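Side-chain contacts in alkane monooxygenase (Geobacillus thermodenitrificans, PDB 3B9O), which is a luciferase-like monooxygenase family protein built on a TIM-barrel fold, modelled with flavin mononucleotide bound: residues E11-G16 against H31-L36; Y38-A43 against A93-H98; D71-V74 against Q79-V82. One frame throughout, in Å; residues are numbered along the deposited sequence.

Contact 1 of 3, residues E11-G16 against H31-L36; sequences EMNCVG and HRYTDL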
loop_
_atom_site.group_PDB
_atom_site.type_symbol
_atom_site.label_atom_id
_atom_site.label_comp_id
_atom_site.label_asym_id
_atom_site.label_seq_id
_atom_site.Cartn_x
_atom_site.Cartn_y
_atom_site.Cartn_z
ATOM N N GLU A 11 5.517 4.829 2.168
ATOM C CA GLU A 11 6.976 4.651 2.162
ATOM C C GLU A 11 7.390 3.618 1.116
ATOM O O GLU A 11 6.555 2.933 0.543
ATOM C CB GLU A 11 7.398 4.242 3.602
ATOM C CG GLU A 11 8.850 4.229 3.976
ATOM C CD GLU A 11 9.676 5.468 3.539
ATOM O OE1 GLU A 11 10.027 5.552 2.364
ATOM O OE2 GLU A 11 10.028 6.304 4.373
ATOM N N MET A 12 8.690 3.527 0.861
ATOM C CA MET A 12 9.250 2.502 -0.009
ATOM C C MET A 12 10.714 2.324 0.381
ATOM O O MET A 12 11.413 3.310 0.668
ATOM C CB MET A 12 9.140 2.892 -1.512
ATOM C CG MET A 12 9.499 1.735 -2.489
ATOM S SD MET A 12 9.007 2.143 -4.182
ATOM C CE MET A 12 10.010 0.976 -5.083
ATOM N N ASN A 13 11.175 1.066 0.314
ATOM C CA ASN A 13 12.536 0.701 0.690
ATOM C C ASN A 13 13.507 1.061 -0.481
ATOM O O ASN A 13 14.083 0.176 -1.124
ATOM C CB ASN A 13 12.594 -0.802 1.002
ATOM C CG ASN A 13 13.812 -1.195 1.786
ATOM O OD1 ASN A 13 13.937 -2.360 2.200
ATOM N ND2 ASN A 13 14.708 -0.222 2.055
ATOM N N CYS A 14 13.668 2.352 -0.736
ATOM C CA CYS A 14 14.526 2.839 -1.826
ATOM C C CYS A 14 14.862 4.282 -1.551
ATOM O O CYS A 14 14.462 4.812 -0.525
ATOM C CB CYS A 14 13.846 2.703 -3.199
ATOM S SG CYS A 14 12.327 3.732 -3.447
ATOM N N VAL A 15 15.513 4.938 -2.506
ATOM C CA VAL A 15 15.885 6.343 -2.340
ATOM C C VAL A 15 14.767 7.264 -2.832
ATOM O O VAL A 15 14.109 7.932 -1.998
ATOM C CB VAL A 15 17.248 6.667 -3.026
ATOM C CG1 VAL A 15 17.582 8.175 -2.935
ATOM C CG2 VAL A 15 18.353 5.753 -2.478
ATOM N N GLY A 16 14.540 7.307 -4.147
ATOM C CA GLY A 16 13.519 8.196 -4.720
ATOM C C GLY A 16 12.260 7.390 -4.926
ATOM O O GLY A 16 12.234 6.484 -5.748
ATOM N N HIS A 31 18.930 8.617 1.731
ATOM C CA HIS A 31 20.174 7.842 1.698
ATOM C C HIS A 31 20.292 6.893 2.895
ATOM O O HIS A 31 21.154 6.023 2.873
ATOM C CB HIS A 31 21.404 8.777 1.607
ATOM C CG HIS A 31 21.399 9.850 2.658
ATOM N ND1 HIS A 31 22.230 9.826 3.755
ATOM C CD2 HIS A 31 20.585 10.921 2.830
ATOM C CE1 HIS A 31 21.942 10.845 4.551
ATOM N NE2 HIS A 31 20.938 11.508 4.017
ATOM N N ARG A 32 19.449 7.062 3.927
ATOM C CA ARG A 32 19.403 6.139 5.083
ATOM C C ARG A 32 18.576 4.868 4.834
ATOM O O ARG A 32 18.415 4.046 5.738
ATOM C CB ARG A 32 18.866 6.840 6.345
ATOM C CG ARG A 32 19.735 8.042 6.782
ATOM C CD ARG A 32 19.340 8.512 8.153
ATOM N NE ARG A 32 19.607 7.510 9.211
ATOM C CZ ARG A 32 18.892 7.391 10.334
ATOM N NH1 ARG A 32 17.885 8.192 10.556
ATOM N NH2 ARG A 32 19.187 6.477 11.248
ATOM N N TYR A 33 18.052 4.698 3.630
ATOM C CA TYR A 33 17.154 3.568 3.382
ATOM C C TYR A 33 17.885 2.238 3.652
ATOM O O TYR A 33 17.252 1.250 3.982
ATOM C CB TYR A 33 16.531 3.597 1.963
ATOM C CG TYR A 33 17.395 2.949 0.936
ATOM C CD1 TYR A 33 17.155 1.632 0.513
ATOM C CD2 TYR A 33 18.504 3.632 0.419
ATOM C CE1 TYR A 33 17.992 1.021 -0.428
ATOM C CE2 TYR A 33 19.350 3.020 -0.525
ATOM C CZ TYR A 33 19.097 1.749 -0.927
ATOM O OH TYR A 33 19.977 1.199 -1.804
ATOM N N THR A 34 19.222 2.244 3.542
ATOM C CA THR A 34 20.045 1.062 3.823
ATOM C C THR A 34 20.311 0.830 5.327
ATOM O O THR A 34 20.841 -0.229 5.699
ATOM C CB THR A 34 21.397 1.112 3.082
ATOM O OG1 THR A 34 22.059 2.354 3.392
ATOM C CG2 THR A 34 21.221 0.940 1.553
ATOM N N ASP A 35 19.931 1.796 6.171
ATOM C CA ASP A 35 20.257 1.792 7.627
ATOM C C ASP A 35 19.053 1.266 8.352
ATOM O O ASP A 35 18.009 1.881 8.316
ATOM C CB ASP A 35 20.644 3.207 8.173
ATOM C CG ASP A 35 20.988 3.245 9.739
ATOM O OD1 ASP A 35 21.113 2.179 10.472
ATOM O OD2 ASP A 35 21.147 4.412 10.267
ATOM N N LEU A 36 19.230 0.129 9.011
ATOM C CA LEU A 36 18.165 -0.490 9.794
ATOM C C LEU A 36 17.590 0.500 10.820
ATOM O O LEU A 36 16.384 0.591 11.016
ATOM C CB LEU A 36 18.695 -1.770 10.445
ATOM C CG LEU A 36 17.708 -2.585 11.309
ATOM C CD1 LEU A 36 16.456 -2.903 10.469
ATOM C CD2 LEU A 36 18.407 -3.871 11.799
#
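The ring of Tyr33 lies over the backbone between Cys14 and Val15, and this residue gives the largest share, 99 of the 227 Å² buried. The evidence for a CH-pi contact is that Cys14 CA stands 4.2 Å from the centroid of the Tyr33 ring, 29° off its normal and hence off-centre. Farther round the ring, Val15 CG2 reaches Tyr33 CE2 at 3.5 Å. With CG1 of Val15 anti to the backbone N, CG2 falls beside that nitrogen, on the flank where the tyrosine stands. Tyr33 CB meets the carbonyl oxygen of Cys14 at 3.5 Å, while the Asn13 amide comes up to the ring edge, its plane turned 74° from the ring. Asn13 itself centres an inverse gamma turn, with a weak bond from Cys14 N to Met12 O, which bends the chain at Asn13.

The far side of 31-36 is looser and faces solvent. Thr34 CG2 lies 3.3 Å above the opposite face of the Tyr33 ring, offset toward its rim. Beyond it, Arg32 NH2 makes a salt bridge with Asp35 OD2 at 3.0 Å; the nitrogen comes from above the Asp35 carboxylate plane, 47° out of it, while the oxygen lies close to the guanidinium plane. Asp35 N-caps the next helix through Asn37 N. Arg30, just before 31-36, bonds the carbonyls of Cys14 and Val15 and forms a salt bridge with Glu11. The whole is a loop at the C-terminal end of strand 6-12, leading into helix 36-48, as in a beta-alpha unit of a TIM barrel.

Contact 2 of 3, residues Y38-A43 against A93-H98; sequences YWTELA and AYVTKH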
loop_
_atom_site.group_PDB
_atom_site.type_symbol
_atom_site.label_atom_id
_atom_site.label_comp_id
_atom_site.label_asym_id
_atom_site.label_seq_id
_atom_site.Cartn_x
_atom_site.Cartn_y
_atom_site.Cartn_z
ATOM N N TYR A 38 17.162 3.678 10.542
ATOM C CA TYR A 38 16.177 4.578 9.907
ATOM C C TYR A 38 14.764 3.986 10.091
ATOM O O TYR A 38 13.842 4.669 10.573
ATOM C CB TYR A 38 16.478 4.816 8.406
ATOM C CG TYR A 38 15.323 5.534 7.711
ATOM C CD1 TYR A 38 15.164 6.924 7.834
ATOM C CD2 TYR A 38 14.349 4.815 7.020
ATOM C CE1 TYR A 38 14.085 7.577 7.265
ATOM C CE2 TYR A 38 13.261 5.464 6.439
ATOM C CZ TYR A 38 13.146 6.832 6.562
ATOM O OH TYR A 38 12.082 7.454 5.991
ATOM N N TRP A 39 14.616 2.709 9.728
ATOM C CA TRP A 39 13.310 2.013 9.758
ATOM C C TRP A 39 12.723 1.889 11.159
ATOM O O TRP A 39 11.547 2.181 11.354
ATOM C CB TRP A 39 13.439 0.661 9.047
ATOM C CG TRP A 39 13.833 0.920 7.597
ATOM C CD1 TRP A 39 15.091 0.816 7.042
ATOM C CD2 TRP A 39 12.975 1.436 6.581
ATOM N NE1 TRP A 39 15.050 1.184 5.696
ATOM C CE2 TRP A 39 13.758 1.557 5.388
ATOM C CE3 TRP A 39 11.581 1.727 6.533
ATOM C CZ2 TRP A 39 13.207 2.005 4.172
ATOM C CZ3 TRP A 39 11.025 2.173 5.343
ATOM C CH2 TRP A 39 11.835 2.318 4.164
ATOM N N THR A 40 13.540 1.501 12.127
ATOM C CA THR A 40 13.052 1.386 13.514
ATOM C C THR A 40 12.691 2.777 14.081
ATOM O O THR A 40 11.659 2.935 14.739
ATOM C CB THR A 40 14.058 0.659 14.447
ATOM O OG1 THR A 40 15.335 1.334 14.451
ATOM C CG2 THR A 40 14.220 -0.801 14.002
ATOM N N GLU A 41 13.530 3.775 13.826
ATOM C CA GLU A 41 13.233 5.158 14.275
ATOM C C GLU A 41 11.939 5.653 13.609
ATOM O O GLU A 41 11.085 6.246 14.262
ATOM C CB GLU A 41 14.382 6.072 13.897
ATOM C CG GLU A 41 15.633 5.967 14.833
ATOM C CD GLU A 41 16.910 6.511 14.166
ATOM O OE1 GLU A 41 16.813 7.300 13.203
ATOM O OE2 GLU A 41 18.017 6.109 14.608
ATOM N N LEU A 42 11.805 5.430 12.304
ATOM C CA LEU A 42 10.518 5.719 11.616
ATOM C C LEU A 42 9.284 5.078 12.306
ATOM O O LEU A 42 8.281 5.761 12.613
ATOM C CB LEU A 42 10.592 5.358 10.124
ATOM C CG LEU A 42 9.337 5.602 9.272
ATOM C CD1 LEU A 42 8.833 7.099 9.374
ATOM C CD2 LEU A 42 9.527 5.165 7.790
ATOM N N ALA A 43 9.367 3.768 12.528
ATOM C CA ALA A 43 8.279 3.016 13.139
ATOM C C ALA A 43 7.935 3.635 14.497
ATOM O O ALA A 43 6.760 3.860 14.807
ATOM C CB ALA A 43 8.674 1.518 13.303
ATOM N N ALA A 93 8.369 -4.058 13.860
ATOM C CA ALA A 93 7.391 -4.659 14.742
ATOM C C ALA A 93 7.961 -4.777 16.154
ATOM O O ALA A 93 7.215 -4.628 17.138
ATOM C CB ALA A 93 6.962 -6.057 14.206
ATOM N N TYR A 94 9.269 -5.048 16.256
ATOM C CA TYR A 94 9.915 -5.238 17.586
ATOM C C TYR A 94 9.817 -3.967 18.427
ATOM O O TYR A 94 9.530 -4.061 19.618
ATOM C CB TYR A 94 11.390 -5.711 17.495
ATOM C CG TYR A 94 12.128 -5.776 18.841
ATOM C CD1 TYR A 94 11.803 -6.749 19.802
ATOM C CD2 TYR A 94 13.133 -4.866 19.149
ATOM C CE1 TYR A 94 12.477 -6.800 21.054
ATOM C CE2 TYR A 94 13.828 -4.909 20.358
ATOM C CZ TYR A 94 13.496 -5.872 21.318
ATOM O OH TYR A 94 14.178 -5.911 22.532
ATOM N N VAL A 95 9.986 -2.798 17.799
ATOM C CA VAL A 95 10.023 -1.495 18.539
ATOM C C VAL A 95 8.666 -0.823 18.656
ATOM O O VAL A 95 8.578 0.300 19.123
ATOM C CB VAL A 95 11.044 -0.497 17.915
ATOM C CG1 VAL A 95 12.446 -1.114 17.911
ATOM C CG2 VAL A 95 10.631 -0.103 16.451
ATOM N N THR A 96 7.599 -1.502 18.213
ATOM C CA THR A 96 6.247 -0.933 18.290
ATOM C C THR A 96 5.202 -1.908 18.865
ATOM O O THR A 96 5.379 -3.126 18.803
ATOM C CB THR A 96 5.762 -0.423 16.879
ATOM O OG1 THR A 96 5.794 -1.524 15.959
ATOM C CG2 THR A 96 6.650 0.703 16.337
ATOM N N LYS A 97 4.126 -1.351 19.450
ATOM C CA LYS A 97 3.068 -2.133 20.057
ATOM C C LYS A 97 1.821 -2.295 19.185
ATOM O O LYS A 97 1.173 -3.328 19.236
ATOM C CB LYS A 97 2.676 -1.504 21.404
ATOM C CG LYS A 97 1.669 -2.301 22.174
ATOM C CD LYS A 97 1.336 -1.611 23.498
ATOM C CE LYS A 97 0.235 -2.350 24.260
ATOM N NZ LYS A 97 -0.063 -1.587 25.526
ATOM N N HIS A 98 1.474 -1.245 18.435
ATOM C CA HIS A 98 0.206 -1.145 17.711
ATOM C C HIS A 98 0.339 -0.844 16.237
ATOM O O HIS A 98 -0.526 -1.238 15.465
ATOM C CB HIS A 98 -0.603 0.010 18.289
ATOM C CG HIS A 98 -1.015 -0.201 19.699
ATOM N ND1 HIS A 98 -1.928 -1.168 20.054
ATOM C CD2 HIS A 98 -0.662 0.440 20.845
ATOM C CE1 HIS A 98 -2.102 -1.138 21.366
ATOM N NE2 HIS A 98 -1.367 -0.157 21.864
#
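Helix 36-48 runs past the chain just as helix 89-94 ends, Thr40 CA lying 6.5 Å from Val95 CA and Ala43 CA 6.8 Å from Thr96 CA. In TIM-barrel terms these are two outer helices, the one following strand 6-12 and the one preceding strand 100-106, and the contact joins them at the exit of the second. Val95 is the first residue to leave helical angles there, and a weak bond from Thr96 N to Ala93 O bridges the turn.

From 93-98, two methyl groups do the touching. Val95 CG2 enters between successive turns of helix 36-48, 3.6 Å from Thr40 O and 4.0 Å from Ala43 CB. With CG1 of Val95 at chi1 -58°, beside the backbone N and anti to the carbonyl carbon, CG2 takes the position between the two. At the next residue, Thr96 divides its side chain by polarity: the methyl goes to helix 36-48, and OG1 bonds Met92 O and Arg129 NH1, so the buried hydroxyl has its partners outside the two segments. Arg129 also reaches Ala93 O through NH2, so one guanidinium joins the last turn of helix 89-94 to the loop after it.

No hydrogen bond crosses between 38-43 and 93-98, and 164 Å² is buried, which marks an apolar fit of small groups. Polar closure comes just beyond, where Glu47 on helix 36-48 accepts the backbone N-H groups of Lys97 and His98. Ala43 CB lies 3.7 Å from Thr96 CG2, and that threonine methyl sits 3.5 Å from Ala43 O.

Contact 3 of 3, residues D71-V74 against Q79-V82; sequences DTAV and QIPV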
loop_
_atom_site.group_PDB
_atom_site.type_symbol
_atom_site.label_atom_id
_atom_site.label_comp_id
_atom_site.label_asym_id
_atom_site.label_seq_id
_atom_site.Cartn_x
_atom_site.Cartn_y
_atom_site.Cartn_z
ATOM N N ASP A 71 18.702 4.466 -17.591
ATOM C CA ASP A 71 19.730 5.427 -17.137
ATOM C C ASP A 71 19.221 6.644 -16.367
ATOM O O ASP A 71 19.865 7.077 -15.418
ATOM C CB ASP A 71 20.703 5.869 -18.266
ATOM C CG ASP A 71 21.591 4.707 -18.783
ATOM O OD1 ASP A 71 21.594 3.585 -18.223
ATOM O OD2 ASP A 71 22.290 4.916 -19.791
ATOM N N THR A 72 18.098 7.219 -16.781
ATOM C CA THR A 72 17.503 8.325 -16.011
ATOM C C THR A 72 17.073 7.873 -14.607
ATOM O O THR A 72 17.376 8.540 -13.613
ATOM C CB THR A 72 16.301 8.963 -16.736
ATOM O OG1 THR A 72 16.739 9.470 -18.005
ATOM C CG2 THR A 72 15.737 10.109 -15.931
ATOM N N ALA A 73 16.370 6.736 -14.534
ATOM C CA ALA A 73 15.973 6.171 -13.240
ATOM C C ALA A 73 17.196 5.949 -12.350
ATOM O O ALA A 73 17.178 6.288 -11.164
ATOM C CB ALA A 73 15.216 4.877 -13.450
ATOM N N VAL A 74 18.270 5.396 -12.935
ATOM C CA VAL A 74 19.512 5.140 -12.202
ATOM C C VAL A 74 20.105 6.473 -11.686
ATOM O O VAL A 74 20.396 6.617 -10.487
ATOM C CB VAL A 74 20.540 4.273 -13.028
ATOM C CG1 VAL A 74 21.879 4.240 -12.335
ATOM C CG2 VAL A 74 20.019 2.809 -13.233
ATOM N N GLN A 79 13.420 4.763 -7.784
ATOM C CA GLN A 79 13.026 3.405 -7.374
ATOM C C GLN A 79 14.065 2.333 -7.721
ATOM O O GLN A 79 13.765 1.158 -7.725
ATOM C CB GLN A 79 11.618 3.059 -7.878
ATOM C CG GLN A 79 10.572 3.853 -7.063
ATOM C CD GLN A 79 9.115 3.641 -7.453
ATOM O OE1 GLN A 79 8.693 2.537 -7.802
ATOM N NE2 GLN A 79 8.329 4.711 -7.363
ATOM N N ILE A 80 15.288 2.791 -8.015
ATOM C CA ILE A 80 16.490 1.951 -8.161
ATOM C C ILE A 80 17.647 2.795 -7.561
ATOM O O ILE A 80 17.748 3.984 -7.816
ATOM C CB ILE A 80 16.717 1.472 -9.646
ATOM C CG1 ILE A 80 17.804 0.358 -9.701
ATOM C CG2 ILE A 80 16.984 2.696 -10.597
ATOM C CD1 ILE A 80 17.981 -0.360 -11.034
ATOM N N PRO A 81 18.410 2.230 -6.627
ATOM C CA PRO A 81 18.289 0.888 -6.045
ATOM C C PRO A 81 16.972 0.739 -5.230
ATOM O O PRO A 81 16.381 1.757 -4.794
ATOM C CB PRO A 81 19.496 0.820 -5.123
ATOM C CG PRO A 81 19.690 2.285 -4.687
ATOM C CD PRO A 81 19.475 3.015 -5.973
ATOM N N VAL A 82 16.522 -0.508 -5.070
ATOM C CA VAL A 82 15.351 -0.846 -4.249
ATOM C C VAL A 82 15.654 -2.118 -3.457
ATOM O O VAL A 82 16.086 -3.107 -4.043
ATOM C CB VAL A 82 14.147 -1.421 -5.017
ATOM C CG1 VAL A 82 12.774 -1.143 -4.370
ATOM C CG2 VAL A 82 14.310 -1.571 -6.532
HETATM O O HOH W 1 20.162 5.146 -8.418
#
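Ile80 faces the helical turn at Ala73 and Val74, and its branches can be followed in order. CB points toward the helix but lies more than 4.2 Å from any atom of 71-74. The work is done one bond farther out by CG2, which meets Ala73 O at 3.6 Å, Ala73 CB at 4.0 Å and Val74 CG2 at 4.0 Å. This methyl therefore straddles the peptide link between the two residues, with an alanine methyl to one side and a valine branch to the other. The other arm behaves differently: CG1, anti to the backbone N (chi1 -168°), and the extended chi2 of 171° lead CD1 of Ile80 away from Ala73; its nearest atom in 71-74 is Val74 CG2 at 4.4 Å.

Evidence for a polar link comes from a water that donates to Val74 O and to Ile80 O, the latter at 2.7 Å; its 2.5 Å to Val74 O is unusually short, and little should rest on that length. The water joins two backbone carbonyls that could not bond each other directly. The Ile80 carbonyl belongs to the cis peptide before Pro81, and Gln79 ahead of it has left-handed angles, phi 66°, so unusual backbone geometry flanks the isoleucine on both sides.

Beyond the contact, Gln79 is held by Tyr63 OH and His17 O. Helix 71-75 leans through Thr72 on Glu306 and Ala310 of helix 305-316, while Gln79 and Val82 pack on Met12 of strand 6-12.

How the contacts relate
Contact 1 is the middle member, its centre 15 Å from that of contact 2 and 13 Å from that of contact 3. It meets contact 2 through a probable hydrogen bond between Trp39 NE1 and Tyr33 O, 2.8 Å, and another between Tyr38 OH and Glu11 OE2. Toward contact 3, Gln79 N probably bonds Gly16 O at 2.9 Å, and Pro81 packs against Tyr33. Contacts 2 and 3 do not touch, their nearest atoms being about 9 Å apart. Flavin mononucleotide lies about 10 Å from the Cys14 side chain and about 13 Å from that of Ile80, so contacts 1 and 3 lie near the flavin, but these two side chains do not touch it.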